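PDB 2POZ: putative dehydratase from Mesorhizobium loti, which is of unknown function but belongs to the mandelate racemase/muconate lactonizing enzyme family and may act as a lyase. Local coordinates for residues F237-L242 against F269-C274; D205-L210 against V230-D235. All coordinates share one frame; numbering follows the deposited sequence.

Contact 1: F237-L242 against F269-C274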
# COMPACT_ATOMS: atom_id res chain seq x y z
N PHE A 237 -12.77 -17.84 5.04
CA PHE A 237 -11.60 -18.03 4.18
C PHE A 237 -11.22 -16.74 3.44
O PHE A 237 -10.06 -16.56 3.08
CB PHE A 237 -11.89 -19.10 3.12
CG PHE A 237 -11.02 -20.32 3.21
CD1 PHE A 237 -11.58 -21.59 3.09
CD2 PHE A 237 -9.64 -20.21 3.40
CE1 PHE A 237 -10.78 -22.73 3.16
CE2 PHE A 237 -8.84 -21.34 3.47
CZ PHE A 237 -9.42 -22.61 3.35
N ASP A 238 -12.19 -15.86 3.21
CA ASP A 238 -11.94 -14.62 2.45
C ASP A 238 -11.87 -13.34 3.27
O ASP A 238 -12.89 -12.70 3.53
CB ASP A 238 -13.02 -14.46 1.38
CG ASP A 238 -12.68 -13.41 0.35
OD1 ASP A 238 -11.85 -12.51 0.65
OD2 ASP A 238 -13.25 -13.46 -0.76
N ASN A 239 -10.66 -12.95 3.66
CA ASN A 239 -10.48 -11.73 4.45
C ASN A 239 -10.51 -10.45 3.60
O ASN A 239 -10.63 -9.35 4.14
CB ASN A 239 -9.18 -11.79 5.24
CG ASN A 239 -9.24 -12.81 6.35
OD1 ASN A 239 -10.27 -12.97 7.00
ND2 ASN A 239 -8.13 -13.50 6.60
N GLY A 240 -10.39 -10.61 2.29
CA GLY A 240 -10.45 -9.45 1.42
C GLY A 240 -11.90 -8.99 1.38
O GLY A 240 -12.19 -7.79 1.46
N ALA A 241 -12.81 -9.95 1.24
CA ALA A 241 -14.23 -9.62 1.22
C ALA A 241 -14.61 -9.01 2.57
O ALA A 241 -15.40 -8.07 2.62
CB ALA A 241 -15.06 -10.88 0.95
N LEU A 242 -14.04 -9.54 3.65
CA LEU A 242 -14.34 -9.03 4.99
C LEU A 242 -14.03 -7.54 5.10
O LEU A 242 -14.83 -6.77 5.64
CB LEU A 242 -13.55 -9.80 6.05
CG LEU A 242 -13.74 -9.36 7.51
CD1 LEU A 242 -15.21 -9.44 7.90
CD2 LEU A 242 -12.92 -10.27 8.42
N PHE A 269 -6.77 -9.02 12.90
CA PHE A 269 -6.34 -7.77 13.51
C PHE A 269 -5.81 -6.77 12.49
O PHE A 269 -6.22 -5.61 12.47
CB PHE A 269 -5.27 -8.04 14.57
CG PHE A 269 -5.76 -8.87 15.72
CD1 PHE A 269 -4.89 -9.68 16.44
CD2 PHE A 269 -7.11 -8.84 16.09
CE1 PHE A 269 -5.35 -10.45 17.51
CE2 PHE A 269 -7.57 -9.61 17.16
CZ PHE A 269 -6.69 -10.41 17.87
N GLU A 270 -4.91 -7.24 11.63
CA GLU A 270 -4.31 -6.38 10.63
C GLU A 270 -5.29 -5.81 9.62
O GLU A 270 -4.97 -4.85 8.93
CB GLU A 270 -3.18 -7.12 9.92
CG GLU A 270 -2.08 -7.56 10.88
CD GLU A 270 -0.80 -7.96 10.17
OE1 GLU A 270 -0.87 -8.64 9.13
OE2 GLU A 270 0.29 -7.59 10.67
N LEU A 271 -6.49 -6.38 9.52
CA LEU A 271 -7.48 -5.87 8.59
C LEU A 271 -8.17 -4.65 9.18
O LEU A 271 -8.61 -3.76 8.45
CB LEU A 271 -8.56 -6.92 8.30
CG LEU A 271 -8.15 -8.23 7.64
CD1 LEU A 271 -9.37 -9.15 7.57
CD2 LEU A 271 -7.59 -7.96 6.25
N GLN A 272 -8.26 -4.62 10.51
CA GLN A 272 -8.93 -3.53 11.20
C GLN A 272 -10.29 -3.29 10.55
O GLN A 272 -10.66 -2.17 10.23
CB GLN A 272 -8.09 -2.26 11.16
CG GLN A 272 -7.46 -1.94 12.50
CD GLN A 272 -6.40 -0.86 12.41
OE1 GLN A 272 -5.91 -0.38 13.43
NE2 GLN A 272 -6.03 -0.48 11.18
N ALA A 273 -11.01 -4.39 10.36
CA ALA A 273 -12.33 -4.34 9.75
C ALA A 273 -13.40 -4.77 10.76
O ALA A 273 -14.57 -4.44 10.59
CB ALA A 273 -12.37 -5.26 8.54
N CYS A 274 -12.97 -5.48 11.80
CA CYS A 274 -13.88 -5.98 12.84
C CYS A 274 -13.76 -5.18 14.13
O CYS A 274 -12.70 -4.65 14.45
CB CYS A 274 -13.55 -7.45 13.15
SG CYS A 274 -13.66 -8.54 11.71
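Leu271 has CG anti to its carbonyl carbon (chi1 -62°) and CD1 anti to CA (chi2 175°), an outstretched side chain whose CD1 lands beside Asn239 and Leu242 at the start of helix 239-248. Leu242 meets it with CG anti to the backbone N. The CD1 methyl of Leu271 lies 3.5 Å from Asn239 CB, and it is this aliphatic root of the asparagine, more than its amide, that makes the contact; the two side chains cross at about a right angle. Leu242 also runs crosswise to Leu271, with its CD2 3.8 Å from Leu271 CD1. The same CD2 methyl of Leu242 touches Cys274, standing 3.8 Å from its SG, so one branch bridges two residues of 269-274. Farther back, Leu242 CG faces Ala273 CB at 4.4 Å.

No hydrogen bond joins the two segments, and the contact rests on apolar touch. Asp238 is the N-cap: its OD1 accepts from Ala241 N at 2.8 Å from above the carboxylate plane, with a weak bond from Gly240 N added. In the other segment a type I turn from Phe269 to Gln272, with Gln272 N bonded to Phe269 O, follows on from helix 261-269. Lys243 NZ hydrogen-bonds Leu271 O, and Asp238 also forms a salt bridge to Arg266 of a second subunit. Leu242 and Cys274 both pack on Ile253 and Val255 of strand 253-255. Such a helix start, held against the turn that leaves the next helix, belongs to the outer helical layer of the enolase-type beta/alpha barrel.

Contact 2: D205-L210 against V230-D235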
# COMPACT_ATOMS: atom_id res chain seq x y z
N ASP A 205 -26.28 -13.31 12.81
CA ASP A 205 -25.20 -14.18 12.36
C ASP A 205 -25.50 -14.63 10.94
O ASP A 205 -26.55 -15.23 10.68
CB ASP A 205 -25.09 -15.39 13.30
CG ASP A 205 -24.10 -16.45 12.81
OD1 ASP A 205 -23.20 -16.12 12.00
OD2 ASP A 205 -24.22 -17.61 13.23
N LEU A 206 -24.60 -14.31 10.01
CA LEU A 206 -24.78 -14.70 8.61
C LEU A 206 -24.05 -16.00 8.30
O LEU A 206 -24.24 -16.60 7.25
CB LEU A 206 -24.30 -13.57 7.68
CG LEU A 206 -25.03 -12.23 7.86
CD1 LEU A 206 -24.60 -11.26 6.76
CD2 LEU A 206 -26.54 -12.45 7.81
N SER A 207 -23.21 -16.43 9.24
CA SER A 207 -22.45 -17.68 9.11
C SER A 207 -21.85 -17.86 7.72
O SER A 207 -21.96 -18.94 7.14
CB SER A 207 -23.37 -18.87 9.45
OG SER A 207 -22.63 -20.04 9.75
N GLY A 208 -21.22 -16.82 7.19
CA GLY A 208 -20.61 -16.92 5.87
C GLY A 208 -21.26 -16.02 4.84
O GLY A 208 -20.60 -15.56 3.90
N GLY A 209 -22.56 -15.78 5.00
CA GLY A 209 -23.30 -14.92 4.08
C GLY A 209 -23.43 -15.40 2.65
O GLY A 209 -23.42 -16.60 2.37
N LEU A 210 -23.57 -14.45 1.75
CA LEU A 210 -23.72 -14.73 0.33
C LEU A 210 -22.48 -14.16 -0.36
O LEU A 210 -21.42 -14.06 0.26
CB LEU A 210 -24.97 -14.02 -0.20
CG LEU A 210 -26.23 -14.16 0.66
CD1 LEU A 210 -27.32 -13.29 0.07
CD2 LEU A 210 -26.66 -15.62 0.73
N VAL A 230 -23.23 -7.86 13.03
CA VAL A 230 -23.45 -8.93 12.07
C VAL A 230 -22.20 -9.82 12.18
O VAL A 230 -21.07 -9.33 12.13
CB VAL A 230 -23.61 -8.39 10.62
CG1 VAL A 230 -22.32 -7.75 10.13
CG2 VAL A 230 -24.01 -9.52 9.69
N GLU A 231 -22.42 -11.12 12.34
CA GLU A 231 -21.34 -12.08 12.48
C GLU A 231 -21.00 -12.81 11.18
O GLU A 231 -21.90 -13.22 10.43
CB GLU A 231 -21.71 -13.11 13.56
CG GLU A 231 -20.62 -14.13 13.86
CD GLU A 231 -21.06 -15.12 14.92
OE1 GLU A 231 -21.84 -14.73 15.82
OE2 GLU A 231 -20.61 -16.29 14.87
N GLU A 232 -19.71 -12.97 10.92
CA GLU A 232 -19.22 -13.63 9.72
C GLU A 232 -20.02 -13.26 8.47
O GLU A 232 -20.68 -14.11 7.88
CB GLU A 232 -19.25 -15.16 9.90
CG GLU A 232 -18.29 -15.70 10.95
CD GLU A 232 -18.27 -17.22 10.97
OE1 GLU A 232 -19.36 -17.82 11.04
OE2 GLU A 232 -17.17 -17.81 10.91
N PRO A 233 -19.96 -11.99 8.05
CA PRO A 233 -20.71 -11.57 6.86
C PRO A 233 -20.22 -12.27 5.59
O PRO A 233 -20.92 -12.29 4.57
CB PRO A 233 -20.51 -10.06 6.83
CG PRO A 233 -19.12 -9.92 7.39
CD PRO A 233 -19.15 -10.88 8.57
N CYS A 234 -19.01 -12.82 5.64
CA CYS A 234 -18.49 -13.53 4.48
C CYS A 234 -17.75 -14.77 4.93
O CYS A 234 -17.49 -14.95 6.11
CB CYS A 234 -17.55 -12.65 3.64
SG CYS A 234 -16.06 -12.14 4.52
N ASP A 235 -17.43 -15.63 3.97
CA ASP A 235 -16.72 -16.86 4.25
C ASP A 235 -15.43 -16.53 5.01
O ASP A 235 -14.67 -15.67 4.58
CB ASP A 235 -16.38 -17.58 2.94
CG ASP A 235 -15.88 -18.99 3.16
OD1 ASP A 235 -14.96 -19.18 4.00
OD2 ASP A 235 -16.40 -19.91 2.49
O HOH W 1 -20.35 -12.18 1.89
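At the C-terminal ends of neighbouring parallel barrel strands, Asp205 and Glu231 sit side by side where enolase-superfamily relatives carry acidic metal ligands. With CG anti to its backbone N (chi1 173°), Asp205 sets CG 3.9 Å from Glu231 CD, and the two carboxylates stack, planes 15° apart. Asp205 OD1 also accepts from Ser207 N at 2.8 Å, from above the carboxylate plane, making an Asx turn. An alanine in place of Asp205 would probably leave Ser207 N without that acceptor and Glu231 without its stacked carboxylate.

The backbones are joined by Leu206 N to Glu231 O at 2.9 Å and, beyond the strand ends, by Gly208 N to Glu232 O at 2.8 Å. Leu206 to Gly209 form a type I' turn, closed by Gly209 N to Leu206 O, and Gly208 lies within it. Glycine suits Gly209, since a CB there would collide with Pro233 O. A water donates to both Leu210 O and Pro233 O, continuing the link. Leu206 CG presses on Val230 CG2 at 3.4 Å, a tight apolar contact.

Glu231 OE1 makes a salt bridge to Lys157 and Glu232 OE1 to Arg258, while Glu257 adds another acid near Glu231 OE2. Acids this close would probably repel one another but for Lys157 and Arg258, and such a cluster is consistent with a cation site, as in relatives of the family.

Along the chain the two come in series, contact 2 first: 230-235 runs off strand 227-231, and helix 239-248, on which contact 1 begins, is the next element. The centres lie about 12 Å apart within the same barrel domain. They touch through Cys234, whose SG is 3.4 Å from Leu242 N, and through Pro233, whose CG is 4.0 Å from Leu242 CD1. Contact 2 thus lies at the strand ends that carry the acidic cluster, and contact 1 in the surrounding layer, where the start of helix 239-248 meets the loop after helix 261-269. Both also meet the second subunit of the octamer, so the loops that follow the strand ends and the lead-in to helix 239-248 border the same neighbour.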